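Local coordinates for D-alanyl transferase DltD (Enterococcus faecium TX0133A04, PDB 6PFX), which probably transfers D-alanine in the D-alanylation of lipoteichoic acid, a step of Gram-positive cell-wall biogenesis at the membrane, at residues Glu36-Pro41 / Asn66-Leu71; Asn95-Phe100 / Pro363-Asn368; Asp91-Lys96 / Asn285-Leu290. One frame throughout, in Å; residues are numbered along the deposited sequence.

Contact 1. Residues Glu36-Pro41 / Asn66-Leu71; sequences EKQYIP and NYRPFL
Gln-38 O is gripped twice: by the N-H of Arg-68 (N to O 2.8 Å, 165° at the hydrogen) and by a CA-H...O contact from Tyr-67 CA at 3.1 Å. The ladder then passes to Ile-40, whose N donates to Arg-68 O at 3.1 Å and whose O accepts from Phe-70 N at 2.9 Å. One residue thus bonds to the two flanking Pro-69, the offset pairing of parallel strands. All three donors stand above the carbonyl planes.

The side chain of Gln-38 rises with CG in the crowded position between N and carbonyl carbon (chi1 65°). Its NE2 bonds Glu-36 OE1 at 2.8 Å, in the amide plane, which fixes the amide's rotation; Gln-38 OE1 takes a weak bond from Arg-68 NH1 at 3.0 Å. Arg-68 runs alongside Tyr-39, its CD 3.4 Å from Tyr-39 CE1. Beyond, Phe-70 turns its edge to the Tyr-39 face, an offset T-shaped pair with centroids 5.9 Å apart and planes at 81°. On the other side of the sheet from Tyr-39, Ile-40 CG1 meets Tyr-67 CB.

Helix 56-62 packs on Pro-69 and links the two strands, making this the beta-alpha-beta unit at one margin of the parallel sheet of an SGNH-hydrolase-clan fold.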
loop_
_atom_site.group_PDB
_atom_site.type_symbol
_atom_site.label_atom_id
_atom_site.label_comp_id
_atom_site.label_asym_id
_atom_site.label_seq_id
_atom_site.Cartn_x
_atom_site.Cartn_y
_atom_site.Cartn_z
ATOM N N GLU A 36 6.553 4.284 -18.222
ATOM C CA GLU A 36 5.963 3.527 -19.315
ATOM C C GLU A 36 4.469 3.352 -19.087
ATOM O O GLU A 36 4.019 3.097 -17.962
ATOM C CB GLU A 36 6.610 2.148 -19.445
ATOM C CG GLU A 36 8.112 2.172 -19.637
ATOM C CD GLU A 36 8.707 0.783 -19.822
ATOM O OE1 GLU A 36 7.952 -0.178 -20.093
ATOM O OE2 GLU A 36 9.942 0.653 -19.701
ATOM N N LYS A 37 3.707 3.476 -20.175
ATOM C CA LYS A 37 2.254 3.386 -20.101
ATOM C C LYS A 37 1.807 2.052 -19.531
ATOM O O LYS A 37 0.791 1.984 -18.829
ATOM C CB LYS A 37 1.670 3.542 -21.505
ATOM C CG LYS A 37 0.158 3.579 -21.591
ATOM C CD LYS A 37 -0.273 3.565 -23.063
ATOM C CE LYS A 37 -1.785 3.667 -23.237
ATOM N NZ LYS A 37 -2.257 5.080 -23.303
ATOM N N GLN A 38 2.570 0.988 -19.796
ATOM C CA GLN A 38 2.092 -0.354 -19.485
ATOM C C GLN A 38 2.142 -0.652 -17.994
ATOM O O GLN A 38 1.387 -1.504 -17.518
ATOM C CB GLN A 38 2.899 -1.406 -20.240
ATOM C CG GLN A 38 4.355 -1.481 -19.822
ATOM C CD GLN A 38 5.105 -2.624 -20.482
ATOM O OE1 GLN A 38 4.541 -3.687 -20.742
ATOM N NE2 GLN A 38 6.390 -2.412 -20.742
ATOM N N TYR A 39 3.030 0.001 -17.247
ATOM C CA TYR A 39 3.220 -0.321 -15.835
ATOM C C TYR A 39 2.303 0.519 -14.958
ATOM O O TYR A 39 2.389 1.754 -14.950
ATOM C CB TYR A 39 4.681 -0.158 -15.417
ATOM C CG TYR A 39 5.517 -1.299 -15.906
ATOM C CD1 TYR A 39 5.373 -2.565 -15.361
ATOM C CD2 TYR A 39 6.434 -1.120 -16.923
ATOM C CE1 TYR A 39 6.114 -3.619 -15.820
ATOM C CE2 TYR A 39 7.185 -2.165 -17.382
ATOM C CZ TYR A 39 7.020 -3.417 -16.834
ATOM O OH TYR A 39 7.767 -4.474 -17.292
ATOM N N ILE A 40 1.440 -0.159 -14.211
ATOM C CA ILE A 40 0.478 0.469 -13.314
ATOM C C ILE A 40 0.929 0.190 -11.878
ATOM O O ILE A 40 1.048 -0.981 -11.492
ATOM C CB ILE A 40 -0.952 -0.053 -13.561
ATOM C CG1 ILE A 40 -1.439 0.304 -14.976
ATOM C CG2 ILE A 40 -1.902 0.441 -12.451
ATOM C CD1 ILE A 40 -1.435 1.809 -15.322
ATOM N N PRO A 41 1.194 1.214 -11.066
ATOM C CA PRO A 41 1.668 0.932 -9.701
ATOM C C PRO A 41 0.550 0.356 -8.841
ATOM O O PRO A 41 -0.589 0.833 -8.878
ATOM C CB PRO A 41 2.142 2.300 -9.194
ATOM C CG PRO A 41 1.296 3.283 -9.958
ATOM C CD PRO A 41 1.123 2.668 -11.338
ATOM N N ASN A 66 -3.594 -4.959 -21.265
ATOM C CA ASN A 66 -2.757 -3.872 -21.747
ATOM C C ASN A 66 -1.941 -3.197 -20.641
ATOM O O ASN A 66 -1.444 -2.080 -20.842
ATOM C CB ASN A 66 -3.636 -2.838 -22.453
ATOM C CG ASN A 66 -2.848 -1.922 -23.362
ATOM O OD1 ASN A 66 -1.863 -2.334 -23.974
ATOM N ND2 ASN A 66 -3.278 -0.666 -23.453
ATOM N N TYR A 67 -1.808 -3.836 -19.482
ATOM C CA TYR A 67 -0.994 -3.315 -18.397
ATOM C C TYR A 67 -0.299 -4.478 -17.702
ATOM O O TYR A 67 -0.715 -5.639 -17.808
ATOM C CB TYR A 67 -1.832 -2.539 -17.353
ATOM C CG TYR A 67 -2.816 -3.423 -16.634
ATOM C CD1 TYR A 67 -4.062 -3.683 -17.175
ATOM C CD2 TYR A 67 -2.486 -4.021 -15.425
ATOM C CE1 TYR A 67 -4.958 -4.507 -16.538
ATOM C CE2 TYR A 67 -3.371 -4.849 -14.789
ATOM C CZ TYR A 67 -4.606 -5.096 -15.356
ATOM O OH TYR A 67 -5.527 -5.918 -14.740
ATOM N N ARG A 68 0.751 -4.132 -16.953
ATOM C CA ARG A 68 1.399 -5.017 -15.993
ATOM C C ARG A 68 1.507 -4.316 -14.653
ATOM O O ARG A 68 2.014 -3.179 -14.575
ATOM C CB ARG A 68 2.789 -5.381 -16.534
ATOM C CG ARG A 68 3.580 -6.312 -15.649
ATOM C CD ARG A 68 4.887 -6.794 -16.299
ATOM N NE ARG A 68 4.681 -7.682 -17.444
ATOM C CZ ARG A 68 4.760 -7.306 -18.719
ATOM N NH1 ARG A 68 5.037 -6.050 -19.038
ATOM N NH2 ARG A 68 4.561 -8.195 -19.681
ATOM N N PRO A 69 1.045 -4.924 -13.563
ATOM C CA PRO A 69 1.251 -4.295 -12.253
ATOM C C PRO A 69 2.737 -4.146 -11.959
ATOM O O PRO A 69 3.549 -5.009 -12.294
ATOM C CB PRO A 69 0.569 -5.256 -11.269
ATOM C CG PRO A 69 -0.351 -6.088 -12.122
ATOM C CD PRO A 69 0.294 -6.192 -13.467
ATOM N N PHE A 70 3.094 -3.029 -11.337
ATOM C CA PHE A 70 4.416 -2.847 -10.752
ATOM C C PHE A 70 4.184 -2.822 -9.241
ATOM O O PHE A 70 3.539 -1.906 -8.721
ATOM C CB PHE A 70 5.095 -1.578 -11.252
ATOM C CG PHE A 70 6.567 -1.586 -11.024
ATOM C CD1 PHE A 70 7.070 -1.466 -9.742
ATOM C CD2 PHE A 70 7.451 -1.751 -12.077
ATOM C CE1 PHE A 70 8.442 -1.490 -9.510
ATOM C CE2 PHE A 70 8.816 -1.799 -11.856
ATOM C CZ PHE A 70 9.314 -1.655 -10.571
ATOM N N LEU A 71 4.638 -3.858 -8.544
ATOM C CA LEU A 71 4.275 -4.034 -7.143
ATOM C C LEU A 71 5.181 -3.191 -6.257
ATOM O O LEU A 71 6.401 -3.394 -6.224
ATOM C CB LEU A 71 4.372 -5.506 -6.760
ATOM C CG LEU A 71 3.666 -6.486 -7.693
ATOM C CD1 LEU A 71 3.853 -7.896 -7.190
ATOM C CD2 LEU A 71 2.183 -6.160 -7.813
#

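Contact 2. Residues Asn95-Phe100 / Pro363-Asn368; sequences NKKVVF and PFLEEN
The charged interaction lies at the exposed end of the contact: Lys-97 NZ and Glu-367 OE2 form a salt bridge at 2.8 Å. The lysine chain is extended until its last torsion, where a bend (chi4 65°) turns NZ toward the acid, and NZ meets OE2 from above the carboxylate plane, 53° out of it. Glu-367 has positive phi in the Schellman motif that ends the helix, so the acid is set just past the helix terminus. Lys-97 CE also passes 3.5 Å from Phe-364 O, and this helix-end carbonyl would be expected to favour the positive charge nearby.

The CH-pi contact uses the same lysine. Its CD lies over one face of the Phe-364 ring, 4.0 Å from the centroid and 20° off the normal, as the two side chains slide past each other in opposite directions. The ring's edge meets the backbone instead, with CE2 3.6 Å from Val-98 O.

Apolar packing completes the set. Leu-365 CD2 touches Lys-97 CB at 3.8 Å, while its CD1 reaches more loosely to Val-99 CG2 at 4.4 Å.

The C-terminal end of helix 351-365 thus rests across the sheet: Leu-365 also packs on Ile-40 of strand 39-43, and Phe-364 on Glu-288 and Leu-290 of strand 288-293, the two neighbours of strand 97-101.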
loop_
_atom_site.group_PDB
_atom_site.type_symbol
_atom_site.label_atom_id
_atom_site.label_comp_id
_atom_site.label_asym_id
_atom_site.label_seq_id
_atom_site.Cartn_x
_atom_site.Cartn_y
_atom_site.Cartn_z
ATOM N N ASN A 95 -0.652 11.675 -13.869
ATOM C CA ASN A 95 -1.813 11.232 -14.624
ATOM C C ASN A 95 -1.977 9.717 -14.676
ATOM O O ASN A 95 -2.885 9.237 -15.356
ATOM C CB ASN A 95 -1.808 11.765 -16.068
ATOM C CG ASN A 95 -1.913 13.267 -16.138
ATOM O OD1 ASN A 95 -1.171 13.918 -16.870
ATOM N ND2 ASN A 95 -2.858 13.823 -15.400
ATOM N N LYS A 96 -1.151 8.946 -13.986
ATOM C CA LYS A 96 -1.314 7.502 -14.045
ATOM C C LYS A 96 -2.513 7.020 -13.230
ATOM O O LYS A 96 -2.918 7.617 -12.227
ATOM C CB LYS A 96 -0.045 6.806 -13.549
ATOM C CG LYS A 96 1.158 7.008 -14.471
ATOM C CD LYS A 96 2.355 6.167 -14.059
ATOM C CE LYS A 96 2.180 4.705 -14.443
ATOM N NZ LYS A 96 2.455 4.339 -15.868
ATOM N N LYS A 97 -3.080 5.910 -13.680
ATOM C CA LYS A 97 -3.953 5.129 -12.819
ATOM C C LYS A 97 -3.139 4.381 -11.769
ATOM O O LYS A 97 -2.003 3.958 -12.009
ATOM C CB LYS A 97 -4.777 4.156 -13.659
ATOM C CG LYS A 97 -5.837 4.862 -14.509
ATOM C CD LYS A 97 -6.666 3.842 -15.251
ATOM C CE LYS A 97 -7.754 4.478 -16.069
ATOM N NZ LYS A 97 -7.148 5.302 -17.143
ATOM N N VAL A 98 -3.752 4.228 -10.587
ATOM C CA VAL A 98 -3.126 3.660 -9.397
ATOM C C VAL A 98 -4.102 2.707 -8.720
ATOM O O VAL A 98 -5.301 2.989 -8.632
ATOM C CB VAL A 98 -2.741 4.776 -8.401
ATOM C CG1 VAL A 98 -2.105 4.194 -7.148
ATOM C CG2 VAL A 98 -1.823 5.802 -9.075
ATOM N N VAL A 99 -3.589 1.588 -8.222
ATOM C CA VAL A 99 -4.331 0.698 -7.338
ATOM C C VAL A 99 -3.621 0.733 -5.999
ATOM O O VAL A 99 -2.396 0.586 -5.938
ATOM C CB VAL A 99 -4.377 -0.736 -7.889
ATOM C CG1 VAL A 99 -5.148 -1.692 -6.968
ATOM C CG2 VAL A 99 -5.033 -0.758 -9.228
ATOM N N PHE A 100 -4.380 0.946 -4.933
ATOM C CA PHE A 100 -3.813 1.093 -3.597
ATOM C C PHE A 100 -4.611 0.220 -2.639
ATOM O O PHE A 100 -5.807 0.445 -2.453
ATOM C CB PHE A 100 -3.867 2.564 -3.157
ATOM C CG PHE A 100 -3.052 2.885 -1.921
ATOM C CD1 PHE A 100 -3.459 2.444 -0.687
ATOM C CD2 PHE A 100 -1.878 3.642 -1.998
ATOM C CE1 PHE A 100 -2.719 2.748 0.451
ATOM C CE2 PHE A 100 -1.133 3.937 -0.861
ATOM C CZ PHE A 100 -1.556 3.492 0.355
ATOM N N PRO A 363 -12.235 -3.425 -15.001
ATOM C CA PRO A 363 -12.916 -2.365 -15.762
ATOM C C PRO A 363 -12.281 -0.986 -15.596
ATOM O O PRO A 363 -12.349 -0.165 -16.523
ATOM C CB PRO A 363 -14.353 -2.421 -15.240
ATOM C CG PRO A 363 -14.218 -2.995 -13.855
ATOM C CD PRO A 363 -13.106 -4.002 -13.957
ATOM N N PHE A 364 -11.641 -0.720 -14.453
ATOM C CA PHE A 364 -10.911 0.531 -14.248
ATOM C C PHE A 364 -9.738 0.633 -15.209
ATOM O O PHE A 364 -9.647 1.573 -16.001
ATOM C CB PHE A 364 -10.423 0.579 -12.793
ATOM C CG PHE A 364 -9.566 1.777 -12.433
ATOM C CD1 PHE A 364 -9.930 3.063 -12.790
ATOM C CD2 PHE A 364 -8.410 1.600 -11.686
ATOM C CE1 PHE A 364 -9.130 4.170 -12.427
ATOM C CE2 PHE A 364 -7.636 2.672 -11.296
ATOM C CZ PHE A 364 -7.983 3.969 -11.687
ATOM N N LEU A 365 -8.825 -0.338 -15.150
ATOM C CA LEU A 365 -7.596 -0.269 -15.930
ATOM C C LEU A 365 -7.841 -0.505 -17.425
ATOM O O LEU A 365 -7.072 -0.005 -18.256
ATOM C CB LEU A 365 -6.564 -1.258 -15.367
ATOM C CG LEU A 365 -6.110 -1.013 -13.922
ATOM C CD1 LEU A 365 -4.964 -1.956 -13.510
ATOM C CD2 LEU A 365 -5.668 0.431 -13.750
ATOM N N GLU A 366 -8.881 -1.257 -17.796
ATOM C CA GLU A 366 -9.211 -1.479 -19.208
ATOM C C GLU A 366 -10.189 -0.445 -19.760
ATOM O O GLU A 366 -10.541 -0.512 -20.946
ATOM C CB GLU A 366 -9.777 -2.889 -19.427
ATOM C CG GLU A 366 -8.782 -3.993 -19.090
ATOM C CD GLU A 366 -9.195 -5.364 -19.623
ATOM O OE1 GLU A 366 -8.298 -6.162 -19.979
ATOM O OE2 GLU A 366 -10.414 -5.636 -19.700
ATOM N N GLU A 367 -10.637 0.494 -18.922
ATOM C CA GLU A 367 -11.519 1.593 -19.330
ATOM C C GLU A 367 -12.837 1.115 -19.948
ATOM O O GLU A 367 -13.358 1.713 -20.888
ATOM C CB GLU A 367 -10.764 2.611 -20.199
ATOM C CG GLU A 367 -9.542 3.182 -19.464
ATOM C CD GLU A 367 -9.042 4.500 -20.038
ATOM O OE1 GLU A 367 -9.821 5.209 -20.710
ATOM O OE2 GLU A 367 -7.859 4.828 -19.808
ATOM N N ASN A 368 -13.427 0.060 -19.380
ATOM C CA ASN A 368 -14.790 -0.292 -19.769
ATOM C C ASN A 368 -15.731 0.871 -19.502
ATOM O O ASN A 368 -16.639 1.149 -20.295
ATOM C CB ASN A 368 -15.254 -1.529 -19.005
ATOM C CG ASN A 368 -14.550 -2.774 -19.453
ATOM O OD1 ASN A 368 -13.374 -2.974 -19.161
ATOM N ND2 ASN A 368 -15.265 -3.627 -20.174
#

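Contact 3. Residues Asp91-Lys96 / Asn285-Leu290; sequences DAMKNK and NHNEVL
Tight packing centres on the carboxamide of buried Asn-287, whose ND2 spends both hydrogens on backbone oxygens of the facing turn: Met-93 O at 2.8 Å and Lys-96 O at 2.9 Å. Both acceptors lie near the amide plane, and the bond to Lys-96 O arrives on a lone pair, with a C=O...N angle of 120°. Met-93 O is shared, since Lys-96 N also donates to it across the type II turn from Met-93 to Lys-96. Nearby, Asn-285 packs its ND2 against Met-93 CB at 3.4 Å and donates weakly to Asn-287 OD1. Asn-95 N adds a bond to Asn-285 O at 2.9 Å, nearly along the C=O axis and straight at the hydrogen (164°).

The outer side is looser. Asn-95 and His-286 run side by side, pointing the same way, with only Asn-95 ND2 to His-286 CB at 3.6 Å between side chains. There a water donates to Asn-95 O at 2.7 Å and accepts from Glu-288 N at 3.1 Å, bridging where the direct bond from Glu-288 N to Lys-96 O is weak.

Side-chain amide and water therefore take over from the regular ladder just ahead of strands 97-101 and 288-293: the chemistry implies that two loop ends are joined mainly by neutral hydrogen bonds to backbone carbonyls, with both N-H groups of the buried Asn-287 amide matched to carbonyl oxygens.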
loop_
_atom_site.group_PDB
_atom_site.type_symbol
_atom_site.label_atom_id
_atom_site.label_comp_id
_atom_site.label_asym_id
_atom_site.label_seq_id
_atom_site.Cartn_x
_atom_site.Cartn_y
_atom_site.Cartn_z
ATOM N N ASP A 91 7.417 13.313 -11.608
ATOM C CA ASP A 91 6.553 13.413 -12.772
ATOM C C ASP A 91 6.275 12.068 -13.425
ATOM O O ASP A 91 5.374 11.987 -14.266
ATOM C CB ASP A 91 7.170 14.331 -13.832
ATOM C CG ASP A 91 7.054 15.792 -13.478
ATOM O OD1 ASP A 91 6.328 16.112 -12.514
ATOM O OD2 ASP A 91 7.688 16.620 -14.165
ATOM N N ALA A 92 7.056 11.030 -13.106
ATOM C CA ALA A 92 6.788 9.717 -13.680
ATOM C C ALA A 92 5.395 9.238 -13.310
ATOM O O ALA A 92 4.803 8.428 -14.031
ATOM C CB ALA A 92 7.852 8.715 -13.231
ATOM N N MET A 93 4.849 9.735 -12.203
ATOM C CA MET A 93 3.522 9.336 -11.768
ATOM C C MET A 93 2.407 10.201 -12.329
ATOM O O MET A 93 1.236 9.880 -12.118
ATOM C CB MET A 93 3.436 9.397 -10.238
ATOM C CG MET A 93 4.218 8.330 -9.564
ATOM S SD MET A 93 3.277 6.805 -9.573
ATOM C CE MET A 93 1.934 7.178 -8.429
ATOM N N LYS A 94 2.718 11.286 -13.023
ATOM C CA LYS A 94 1.667 12.212 -13.416
ATOM C C LYS A 94 0.609 11.494 -14.249
ATOM O O LYS A 94 0.922 10.784 -15.211
ATOM C CB LYS A 94 2.273 13.369 -14.214
ATOM C CG LYS A 94 1.257 14.453 -14.584
ATOM C CD LYS A 94 1.872 15.588 -15.383
ATOM C CE LYS A 94 0.818 16.632 -15.728
ATOM N NZ LYS A 94 1.391 17.746 -16.529
ATOM N N ASN A 95 -0.652 11.675 -13.869
ATOM C CA ASN A 95 -1.813 11.232 -14.624
ATOM C C ASN A 95 -1.977 9.717 -14.676
ATOM O O ASN A 95 -2.885 9.237 -15.356
ATOM C CB ASN A 95 -1.808 11.765 -16.068
ATOM C CG ASN A 95 -1.913 13.267 -16.138
ATOM O OD1 ASN A 95 -1.171 13.918 -16.870
ATOM N ND2 ASN A 95 -2.858 13.823 -15.400
ATOM N N LYS A 96 -1.151 8.946 -13.986
ATOM C CA LYS A 96 -1.314 7.502 -14.045
ATOM C C LYS A 96 -2.513 7.020 -13.230
ATOM O O LYS A 96 -2.918 7.617 -12.227
ATOM C CB LYS A 96 -0.045 6.806 -13.549
ATOM C CG LYS A 96 1.158 7.008 -14.471
ATOM C CD LYS A 96 2.355 6.167 -14.059
ATOM C CE LYS A 96 2.180 4.705 -14.443
ATOM N NZ LYS A 96 2.455 4.339 -15.868
ATOM N N ASN A 285 -0.648 14.873 -8.439
ATOM C CA ASN A 285 -0.305 14.204 -9.683
ATOM C C ASN A 285 -1.497 13.960 -10.601
ATOM O O ASN A 285 -1.316 13.415 -11.699
ATOM C CB ASN A 285 0.254 12.812 -9.390
ATOM C CG ASN A 285 1.657 12.831 -8.906
ATOM O OD1 ASN A 285 2.402 13.784 -9.134
ATOM N ND2 ASN A 285 2.055 11.742 -8.262
ATOM N N HIS A 286 -2.708 14.299 -10.172
ATOM C CA HIS A 286 -3.920 13.983 -10.930
ATOM C C HIS A 286 -4.027 12.486 -11.231
ATOM O O HIS A 286 -4.440 12.072 -12.321
ATOM C CB HIS A 286 -4.025 14.857 -12.184
ATOM C CG HIS A 286 -3.911 16.325 -11.889
ATOM N ND1 HIS A 286 -4.901 17.030 -11.238
ATOM C CD2 HIS A 286 -2.914 17.210 -12.125
ATOM C CE1 HIS A 286 -4.524 18.289 -11.096
ATOM N NE2 HIS A 286 -3.321 18.425 -11.626
ATOM N N ASN A 287 -3.664 11.661 -10.252
ATOM C CA ASN A 287 -3.831 10.227 -10.391
ATOM C C ASN A 287 -5.300 9.869 -10.210
ATOM O O ASN A 287 -5.974 10.397 -9.326
ATOM C CB ASN A 287 -3.048 9.484 -9.311
ATOM C CG ASN A 287 -1.560 9.588 -9.486
ATOM O OD1 ASN A 287 -0.848 10.008 -8.582
ATOM N ND2 ASN A 287 -1.080 9.227 -10.662
ATOM N N GLU A 288 -5.790 8.948 -11.025
ATOM C CA GLU A 288 -7.049 8.277 -10.742
ATOM C C GLU A 288 -6.700 7.007 -9.980
ATOM O O GLU A 288 -5.764 6.295 -10.356
ATOM C CB GLU A 288 -7.786 7.936 -12.029
ATOM C CG GLU A 288 -8.319 9.175 -12.775
ATOM C CD GLU A 288 -9.552 9.806 -12.119
ATOM O OE1 GLU A 288 -10.154 9.207 -11.202
ATOM O OE2 GLU A 288 -9.931 10.926 -12.526
ATOM N N VAL A 289 -7.411 6.745 -8.892
ATOM C CA VAL A 289 -7.016 5.690 -7.969
ATOM C C VAL A 289 -8.208 4.794 -7.676
ATOM O O VAL A 289 -9.332 5.276 -7.499
ATOM C CB VAL A 289 -6.476 6.260 -6.632
ATOM C CG1 VAL A 289 -5.783 5.172 -5.804
ATOM C CG2 VAL A 289 -5.552 7.437 -6.841
ATOM N N LEU A 290 -7.951 3.485 -7.617
ATOM C CA LEU A 290 -8.856 2.508 -7.021
ATOM C C LEU A 290 -8.266 2.075 -5.681
ATOM O O LEU A 290 -7.167 1.504 -5.635
ATOM C CB LEU A 290 -9.056 1.289 -7.928
ATOM C CG LEU A 290 -9.804 0.090 -7.319
ATOM C CD1 LEU A 290 -11.261 0.425 -6.968
ATOM C CD2 LEU A 290 -9.752 -1.144 -8.247
HETATM O O HOH W 1 -5.277 8.948 -14.042
#

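All three contacts meet on one parallel sheet, in which strands 68-71, 39-43, 97-101 and 288-293 follow one another. Contact 1 lies at its margin and relies on strand-to-strand backbone bonds with aromatic packing; contact 2 sets a helix end on the sheet chiefly through side chains, with no backbone-to-backbone hydrogen bond between its two segments; contact 3 joins the loops leading into two strands through amide-to-carbonyl bonds. Each is partly buried, with buried aromatic, aliphatic or amide groups inside and exposed residues such as Asn-66, Glu-367 and Asn-95 outside. Contacts 2 and 3 share Asn-95 and Lys-96, and Val-98 bonds through its backbone to Glu-288 and Leu-290. Lys-96 NZ reaches Tyr-39 O, tying contact 3 to contact 1.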